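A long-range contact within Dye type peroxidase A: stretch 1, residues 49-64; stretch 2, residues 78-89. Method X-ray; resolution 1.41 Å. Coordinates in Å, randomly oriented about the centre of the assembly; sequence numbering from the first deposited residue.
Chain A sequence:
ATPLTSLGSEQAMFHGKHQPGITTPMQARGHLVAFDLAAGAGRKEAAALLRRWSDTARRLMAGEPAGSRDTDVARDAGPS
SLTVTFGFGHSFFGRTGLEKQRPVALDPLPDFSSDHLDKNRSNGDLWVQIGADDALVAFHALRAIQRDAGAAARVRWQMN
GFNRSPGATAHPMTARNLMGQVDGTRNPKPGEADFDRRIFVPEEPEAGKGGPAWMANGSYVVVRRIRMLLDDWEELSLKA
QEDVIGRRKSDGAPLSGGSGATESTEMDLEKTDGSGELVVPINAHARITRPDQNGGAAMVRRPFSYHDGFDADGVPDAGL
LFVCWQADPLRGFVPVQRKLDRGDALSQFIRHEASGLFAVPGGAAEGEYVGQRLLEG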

ATOM      1  N   LEU A  49      13.110  -2.602  25.685  1.00 14.15           N
ATOM      2  CA  LEU A  49      12.526  -2.562  24.348  1.00 13.43           C
ATOM      3  C   LEU A  49      11.525  -1.411  24.201  1.00 14.02           C
ATOM      4  O   LEU A  49      11.570  -0.673  23.230  1.00 13.14           O
ATOM      5  N   LEU A  50      10.642  -1.251  25.182  1.00 14.60           N
ATOM      6  CA  LEU A  50       9.690  -0.148  25.142  1.00 14.78           C
ATOM      7  C   LEU A  50      10.404   1.211  25.246  1.00 14.80           C
ATOM      8  O   LEU A  50       9.963   2.174  24.641  1.00 14.36           O
ATOM      9  N   ARG A  51      11.508   1.295  25.996  1.00 16.75           N
ATOM     10  CA  ARG A  51      12.349   2.507  25.958  1.00 18.28           C
ATOM     11  C   ARG A  51      12.873   2.822  24.554  1.00 17.44           C
ATOM     12  O   ARG A  51      12.757   3.961  24.072  1.00 18.92           O
ATOM     13  N   ARG A  52      13.463   1.817  23.899  1.00 16.27           N
ATOM     14  CA  ARG A  52      13.975   1.972  22.540  1.00 16.42           C
ATOM     15  C   ARG A  52      12.836   2.402  21.624  1.00 15.14           C
ATOM     16  O   ARG A  52      12.950   3.376  20.883  1.00 15.44           O
ATOM     17  N   TRP A  53      11.753   1.645  21.682  1.00 14.04           N
ATOM     18  CA  TRP A  53      10.638   1.878  20.779  1.00 13.54           C
ATOM     19  C   TRP A  53      10.062   3.275  20.975  1.00 13.25           C
ATOM     20  O   TRP A  53       9.747   3.948  20.005  1.00 13.20           O
ATOM     21  N   SER A  54       9.930   3.696  22.234  1.00 14.13           N
ATOM     22  CA  SER A  54       9.390   5.031  22.529  1.00 14.47           C
ATOM     23  C   SER A  54      10.287   6.147  22.019  1.00 14.12           C
ATOM     24  O   SER A  54       9.816   7.117  21.487  1.00 14.02           O
ATOM     25  N   ASP A  55      11.611   6.002  22.165  1.00 14.87           N
ATOM     26  CA  ASP A  55      12.545   6.979  21.633  1.00 15.73           C
ATOM     27  C   ASP A  55      12.511   7.050  20.094  1.00 14.24           C
ATOM     28  O   ASP A  55      12.516   8.124  19.508  1.00 13.71           O
ATOM     29  N   THR A  56      12.415   5.890  19.447  1.00 13.86           N
ATOM     30  CA  THR A  56      12.249   5.805  17.992  1.00 13.59           C
ATOM     31  C   THR A  56      10.940   6.492  17.575  1.00 13.70           C
ATOM     32  O   THR A  56      10.947   7.304  16.667  1.00 14.05           O
ATOM     33  N   ALA A  57       9.842   6.178  18.244  1.00 13.37           N
ATOM     34  CA  ALA A  57       8.585   6.817  17.912  1.00 13.35           C
ATOM     35  C   ALA A  57       8.652   8.347  18.046  1.00 12.88           C
ATOM     36  O   ALA A  57       8.207   9.073  17.164  1.00 12.51           O
ATOM     37  N   ARG A  58       9.204   8.829  19.171  1.00 12.71           N
ATOM     38  CA  ARG A  58       9.339  10.255  19.423  1.00 13.90           C
ATOM     39  C   ARG A  58      10.091  10.954  18.301  1.00 12.95           C
ATOM     40  O   ARG A  58       9.621  11.943  17.734  1.00 12.58           O
ATOM     41  N   ARG A  59      11.259  10.417  17.924  1.00 12.68           N
ATOM     42  CA  ARG A  59      12.033  11.043  16.861  1.00 13.03           C
ATOM     43  C   ARG A  59      11.300  11.022  15.548  1.00 11.61           C
ATOM     44  O   ARG A  59      11.182  12.061  14.863  1.00 11.81           O
ATOM     45  N   LEU A  60      10.829   9.832  15.169  1.00 11.88           N
ATOM     46  CA  LEU A  60      10.244   9.680  13.837  1.00 11.86           C
ATOM     47  C   LEU A  60       8.951  10.476  13.679  1.00 11.94           C
ATOM     48  O   LEU A  60       8.708  11.054  12.624  1.00 11.13           O
ATOM     49  N   MET A  61       8.145  10.539  14.739  1.00 12.25           N
ATOM     50  CA  MET A  61       6.904  11.343  14.681  1.00 12.56           C
ATOM     51  C   MET A  61       7.175  12.847  14.539  1.00 12.98           C
ATOM     52  O   MET A  61       6.342  13.596  14.043  1.00 13.62           O
ATOM     53  N   ALA A  62       8.376  13.283  14.931  1.00 13.88           N
ATOM     54  CA  ALA A  62       8.787  14.670  14.733  1.00 14.36           C
ATOM     55  C   ALA A  62       9.475  14.913  13.391  1.00 14.28           C
ATOM     56  O   ALA A  62       9.949  16.002  13.111  1.00 14.52           O
ATOM     57  N   GLY A  63       9.481  13.907  12.523  1.00 13.36           N
ATOM     58  CA  GLY A  63      10.138  14.022  11.220  1.00 13.71           C
ATOM     59  C   GLY A  63      11.657  13.945  11.304  1.00 14.05           C
ATOM     60  O   GLY A  63      12.341  14.263  10.320  1.00 14.96           O
ATOM     61  N   GLU A  64      12.185  13.460  12.432  1.00 14.27           N
ATOM     62  CA  GLU A  64      13.630  13.339  12.625  1.00 15.13           C
ATOM     63  C   GLU A  64      14.076  11.926  12.227  1.00 14.23           C
ATOM     64  O   GLU A  64      13.285  10.985  12.269  1.00 13.58           O
ATOM     65  N   GLY A  78       8.415  15.319   5.302  1.00 13.19           N
ATOM     66  CA  GLY A  78       7.983  15.828   6.608  1.00 12.62           C
ATOM     67  C   GLY A  78       7.420  14.679   7.425  1.00 11.69           C
ATOM     68  O   GLY A  78       7.368  13.523   6.942  1.00 11.58           O
ATOM     69  N   PRO A  79       6.953  14.957   8.666  1.00 11.70           N
ATOM     70  CA  PRO A  79       6.422  13.893   9.523  1.00 11.83           C
ATOM     71  C   PRO A  79       5.218  13.134   8.893  1.00 11.27           C
ATOM     72  O   PRO A  79       4.955  11.984   9.270  1.00 10.19           O
ATOM     73  N   SER A  80       4.495  13.790   7.979  1.00 12.20           N
ATOM     74  CA  SER A  80       3.404  13.158   7.212  1.00 11.74           C
ATOM     75  C   SER A  80       2.367  12.462   8.123  1.00 11.69           C
ATOM     76  O   SER A  80       1.877  11.340   7.839  1.00 11.02           O
ATOM     77  N   SER A  81       2.063  13.108   9.257  1.00 11.82           N
ATOM     78  CA  SER A  81       1.110  12.606  10.257  1.00 12.07           C
ATOM     79  C   SER A  81       1.437  11.228  10.804  1.00 11.83           C
ATOM     80  O   SER A  81       0.547  10.489  11.210  1.00 12.49           O
ATOM     81  N   LEU A  82       2.734  10.899  10.880  1.00 11.40           N
ATOM     82  CA  LEU A  82       3.147   9.596  11.396  1.00 11.18           C
ATOM     83  C   LEU A  82       2.673   9.446  12.834  1.00 11.52           C
ATOM     84  O   LEU A  82       2.863  10.376  13.627  1.00 11.38           O
ATOM     85  N   THR A  83       2.097   8.283  13.160  1.00 11.17           N
ATOM     86  CA  THR A  83       1.865   7.874  14.534  1.00 10.98           C
ATOM     87  C   THR A  83       2.329   6.459  14.748  1.00 11.47           C
ATOM     88  O   THR A  83       2.294   5.622  13.842  1.00 11.47           O
ATOM     89  N   VAL A  84       2.793   6.204  15.961  1.00 11.25           N
ATOM     90  CA  VAL A  84       3.186   4.885  16.440  1.00 10.91           C
ATOM     91  C   VAL A  84       2.505   4.665  17.792  1.00 11.22           C
ATOM     92  O   VAL A  84       2.602   5.520  18.672  1.00 12.26           O
ATOM     93  N   THR A  85       1.842   3.527  17.930  1.00 11.29           N
ATOM     94  CA  THR A  85       1.067   3.160  19.114  1.00 10.58           C
ATOM     95  C   THR A  85       1.424   1.757  19.566  1.00 11.20           C
ATOM     96  O   THR A  85       1.597   0.861  18.729  1.00 10.92           O
ATOM     97  N   PHE A  86       1.503   1.548  20.880  1.00 11.51           N
ATOM     98  CA  PHE A  86       1.989   0.306  21.459  1.00 12.01           C
ATOM     99  C   PHE A  86       0.969  -0.361  22.377  1.00 12.73           C
ATOM    100  O   PHE A  86       0.369   0.330  23.232  1.00 13.02           O
ATOM    101  N   GLY A  87       0.850  -1.694  22.295  1.00 13.18           N
ATOM    102  CA  GLY A  87      -0.003  -2.459  23.213  1.00 13.50           C
ATOM    103  C   GLY A  87       0.613  -3.766  23.678  1.00 14.22           C
ATOM    104  O   GLY A  87       1.600  -4.240  23.105  1.00 14.19           O
ATOM    105  N   PHE A  88       0.013  -4.333  24.728  1.00 13.60           N
ATOM    106  CA  PHE A  88       0.419  -5.589  25.340  1.00 13.97           C
ATOM    107  C   PHE A  88      -0.724  -6.601  25.275  1.00 13.96           C
ATOM    108  O   PHE A  88      -1.877  -6.260  25.614  1.00 13.89           O
ATOM    109  N   GLY A  89      -0.426  -7.834  24.887  1.00 13.15           N
ATOM    110  CA  GLY A  89      -1.424  -8.893  24.784  1.00 15.01           C
ATOM    111  C   GLY A  89      -1.485  -9.673  26.091  1.00 15.36           C
ATOM    112  O   GLY A  89      -0.588  -9.546  26.939  1.00 15.20           O
TER

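Phe86 anchors the apolar centre. Its CA-to-CB bond points from the strand toward the helix, and with chi1 at m the ring lies against the helix, touching Trp53 and, one turn on, Ala57. Phe86 CE1 lies 3.5 Å from Trp53 CB, while Ala57 CB meets the ring at its edge, 4.1 Å from Phe86 CZ. The Trp53 side chain, also m, sets its six-membered ring nearly parallel to that of Phe86 (planes at 15°), but the centroids are 5.6 Å apart and the rings slide past each other with little overlap.

Alternation on the strand sets the pattern: Val84 and Phe86 point toward the helix, Thr83 and Thr85 away. Ala57 faces Val84 (t), Ala57 CB 3.8 Å from Val84 CB, with the Ala57 CA and Val84 CA atoms 5.9 Å apart. At the wider end, Leu50 (m, m) starts sideways but bends its end inward, bringing CD1 to 4.2 Å from Phe86 CB and CG to 4.0 Å from Phe88 CZ; Phe88 (m) likewise leaves its backbone sideways and comes nearer at its tip.

Toward the helix C-terminus, Leu82 (t, p) points in and packs CD2 3.6 Å from Leu60 CB. Met61 (m, t, p) has its CA-to-CB bond sideways, and its side chain still reaches the other stretch, with SD 3.7 Å from Val84 N and CG 3.4 Å from Leu82 O.

No direct hydrogen bond joins the stretches. At the polar edge, water 1 donates to Met61 O (2.9 Å) and to Leu82 O (2.8 Å), bridging the two backbones. Pro79 closes the contact, its CB 3.4 Å from Met61 O and its CG 3.9 Å from Gly63 N. Gly63 has positive phi, which favours glycine, and an ideal CB there would sit a tight 3.0 Å from Pro79 CD.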

ATOM      1  CB  LEU A  49      11.865  -3.901  24.013  1.00 13.91           C
ATOM      2  CG  LEU A  49      11.039  -3.957  22.716  1.00 12.90           C
ATOM      3  CD1 LEU A  49      11.919  -3.637  21.525  1.00 13.44           C
ATOM      4  CD2 LEU A  49      10.491  -5.345  22.533  1.00 14.14           C
ATOM      5  CB  LEU A  50       8.594  -0.289  26.212  1.00 14.59           C
ATOM      6  CG  LEU A  50       7.314  -1.044  25.832  1.00 15.65           C
ATOM      7  CD1 LEU A  50       6.477  -0.261  24.824  1.00 15.80           C
ATOM      8  CD2 LEU A  50       7.625  -2.444  25.322  1.00 15.65           C
ATOM      9  CB  ARG A  51      13.544   2.436  26.947  1.00 22.14           C
ATOM     10  CG  ARG A  51      13.223   2.970  28.324  1.00 25.92           C
ATOM     11  CD  ARG A  51      14.448   3.168  29.242  1.00 28.25           C
ATOM     12  NE  ARG A  51      15.233   1.944  29.533  1.00 34.29           N
ATOM     13  CZ  ARG A  51      14.866   0.890  30.290  1.00 34.28           C
ATOM     14  NH1 ARG A  51      13.672   0.812  30.879  1.00 35.15           N
ATOM     15  NH2 ARG A  51      15.719  -0.129  30.456  1.00 35.23           N
ATOM     16  CB  ARG A  52      14.578   0.672  21.978  1.00 17.09           C
ATOM     17  CG  ARG A  52      15.967   0.357  22.454  1.00 18.39           C
ATOM     18  CD  ARG A  52      16.658  -0.709  21.618  1.00 17.88           C
ATOM     19  NE  ARG A  52      16.020  -2.038  21.549  1.00 17.54           N
ATOM     20  CZ  ARG A  52      16.018  -2.962  22.515  1.00 16.52           C
ATOM     21  NH1 ARG A  52      16.560  -2.729  23.730  1.00 16.18           N
ATOM     22  NH2 ARG A  52      15.471  -4.138  22.273  1.00 16.31           N
ATOM     23  CB  TRP A  53       9.517   0.852  20.995  1.00 12.55           C
ATOM     24  CG  TRP A  53       9.657  -0.416  20.248  1.00 12.32           C
ATOM     25  CD1 TRP A  53      10.532  -0.704  19.226  1.00 12.25           C
ATOM     26  CD2 TRP A  53       8.827  -1.560  20.390  1.00 11.82           C
ATOM     27  NE1 TRP A  53      10.311  -1.981  18.766  1.00 11.93           N
ATOM     28  CE2 TRP A  53       9.273  -2.530  19.453  1.00 11.56           C
ATOM     29  CE3 TRP A  53       7.774  -1.890  21.242  1.00 11.90           C
ATOM     30  CZ2 TRP A  53       8.679  -3.777  19.336  1.00 11.65           C
ATOM     31  CZ3 TRP A  53       7.196  -3.132  21.125  1.00 11.87           C
ATOM     32  CH2 TRP A  53       7.624  -4.045  20.163  1.00 11.78           C
ATOM     33  CB  SER A  54       9.135   5.197  24.031  1.00 13.87           C
ATOM     34  OG  SER A  54       8.210   4.240  24.539  1.00 14.31           O
ATOM     35  CB  ASP A  55      13.954   6.646  22.143  1.00 18.20           C
ATOM     36  CG  ASP A  55      15.000   7.680  21.711  1.00 20.11           C
ATOM     37  OD1 ASP A  55      14.934   8.821  22.191  1.00 24.10           O
ATOM     38  OD2 ASP A  55      15.876   7.340  20.891  1.00 22.37           O
ATOM     39  CB  THR A  56      12.326   4.332  17.526  1.00 13.95           C
ATOM     40  OG1 THR A  56      13.646   3.862  17.804  1.00 15.52           O
ATOM     41  CG2 THR A  56      12.006   4.142  16.021  1.00 14.31           C
ATOM     42  CB  ALA A  57       7.468   6.283  18.785  1.00 12.79           C
ATOM     43  CB  ARG A  58      10.025  10.499  20.770  1.00 15.63           C
ATOM     44  CG  ARG A  58       9.929  11.932  21.297  1.00 18.06           C
ATOM     45  CD  ARG A  58      11.131  12.797  20.979  1.00 21.03           C
ATOM     46  NE  ARG A  58      12.395  12.162  21.359  1.00 22.38           N
ATOM     47  CZ  ARG A  58      13.590  12.549  20.931  1.00 22.98           C
ATOM     48  NH1 ARG A  58      13.718  13.597  20.112  1.00 23.66           N
ATOM     49  NH2 ARG A  58      14.653  11.860  21.294  1.00 22.36           N
ATOM     50  CB  ARG A  59      13.375  10.331  16.665  1.00 13.10           C
ATOM     51  CG  ARG A  59      14.373  10.472  17.815  1.00 13.71           C
ATOM     52  CD  ARG A  59      15.545   9.478  17.720  1.00 13.93           C
ATOM     53  NE  ARG A  59      16.307   9.440  18.970  1.00 14.72           N
ATOM     54  CZ  ARG A  59      17.227  10.341  19.344  1.00 14.50           C
ATOM     55  NH1 ARG A  59      17.599  11.350  18.560  1.00 14.21           N
ATOM     56  NH2 ARG A  59      17.787  10.222  20.546  1.00 15.08           N
ATOM     57  CB  LEU A  60      10.034   8.204  13.502  1.00 11.73           C
ATOM     58  CG  LEU A  60      11.236   7.542  12.816  1.00 11.78           C
ATOM     59  CD1 LEU A  60      12.563   7.706  13.551  1.00 11.40           C
ATOM     60  CD2 LEU A  60      10.916   6.080  12.629  1.00 12.04           C
ATOM     61  CB  MET A  61       5.992  11.065  15.880  1.00 12.19           C
ATOM     62  CG  MET A  61       5.332   9.700  15.828  1.00 12.38           C
ATOM     63  SD  MET A  61       4.245   9.410  17.222  1.00 13.20           S
ATOM     64  CE  MET A  61       3.144  10.810  17.013  1.00 14.15           C
ATOM     65  CB  ALA A  62       9.676  15.092  15.889  1.00 15.47           C
ATOM     66  CB  GLU A  64      14.013  13.524  14.078  1.00 17.09           C
ATOM     67  CG  GLU A  64      13.738  14.897  14.612  1.00 18.74           C
ATOM     68  CD  GLU A  64      14.090  15.008  16.074  1.00 22.61           C
ATOM     69  OE1 GLU A  64      14.820  14.135  16.627  1.00 24.02           O
ATOM     70  OE2 GLU A  64      13.646  16.014  16.664  1.00 26.21           O
ATOM     71  CB  PRO A  79       5.977  14.637  10.778  1.00 11.90           C
ATOM     72  CG  PRO A  79       6.696  15.959  10.754  1.00 12.15           C
ATOM     73  CD  PRO A  79       7.130  16.244   9.371  1.00 12.12           C
ATOM     74  CB  SER A  80       3.939  12.152   6.186  1.00 11.76           C
ATOM     75  OG  SER A  80       4.914  12.731   5.352  1.00 11.40           O
ATOM     76  CB  SER A  81      -0.345  12.656   9.719  1.00 11.65           C
ATOM     77  OG  SER A  81      -0.684  13.992   9.438  1.00 12.41           O
ATOM     78  CB  LEU A  82       4.672   9.412  11.365  1.00 11.07           C
ATOM     79  CG  LEU A  82       5.163   8.097  12.002  1.00 10.82           C
ATOM     80  CD1 LEU A  82       4.792   6.837  11.215  1.00 10.93           C
ATOM     81  CD2 LEU A  82       6.669   8.142  12.198  1.00 10.96           C
ATOM     82  CB  THR A  83       0.395   7.990  15.018  1.00 11.76           C
ATOM     83  OG1 THR A  83      -0.452   7.088  14.271  1.00 11.26           O
ATOM     84  CG2 THR A  83      -0.116   9.394  14.837  1.00 11.73           C
ATOM     85  CB  VAL A  84       4.721   4.762  16.611  1.00 11.38           C
ATOM     86  CG1 VAL A  84       5.096   3.305  16.858  1.00 12.04           C
ATOM     87  CG2 VAL A  84       5.425   5.288  15.379  1.00 11.59           C
ATOM     88  CB  THR A  85      -0.427   3.107  18.733  1.00 10.49           C
ATOM     89  OG1 THR A  85      -0.754   4.251  17.947  1.00 10.92           O
ATOM     90  CG2 THR A  85      -1.279   3.017  19.951  1.00 10.86           C
ATOM     91  CB  PHE A  86       3.252   0.591  22.287  1.00 12.01           C
ATOM     92  CG  PHE A  86       4.362   1.293  21.518  1.00 12.39           C
ATOM     93  CD1 PHE A  86       5.210   0.569  20.663  1.00 12.62           C
ATOM     94  CD2 PHE A  86       4.529   2.677  21.593  1.00 12.39           C
ATOM     95  CE1 PHE A  86       6.198   1.192  19.952  1.00 12.78           C
ATOM     96  CE2 PHE A  86       5.531   3.320  20.860  1.00 12.50           C
ATOM     97  CZ  PHE A  86       6.368   2.567  20.034  1.00 13.06           C
ATOM     98  CB  PHE A  88       0.804  -5.373  26.821  1.00 14.45           C
ATOM     99  CG  PHE A  88       1.862  -4.349  27.023  1.00 14.10           C
ATOM    100  CD1 PHE A  88       1.547  -2.996  27.037  1.00 14.78           C
ATOM    101  CD2 PHE A  88       3.192  -4.722  27.139  1.00 14.44           C
ATOM    102  CE1 PHE A  88       2.525  -2.028  27.183  1.00 15.11           C
ATOM    103  CE2 PHE A  88       4.170  -3.769  27.285  1.00 14.94           C
ATOM    104  CZ  PHE A  88       3.850  -2.423  27.308  1.00 14.76           C
TER
HETATM  105  O   HOH W   1       3.717  12.984  13.066  1.00 12.85           O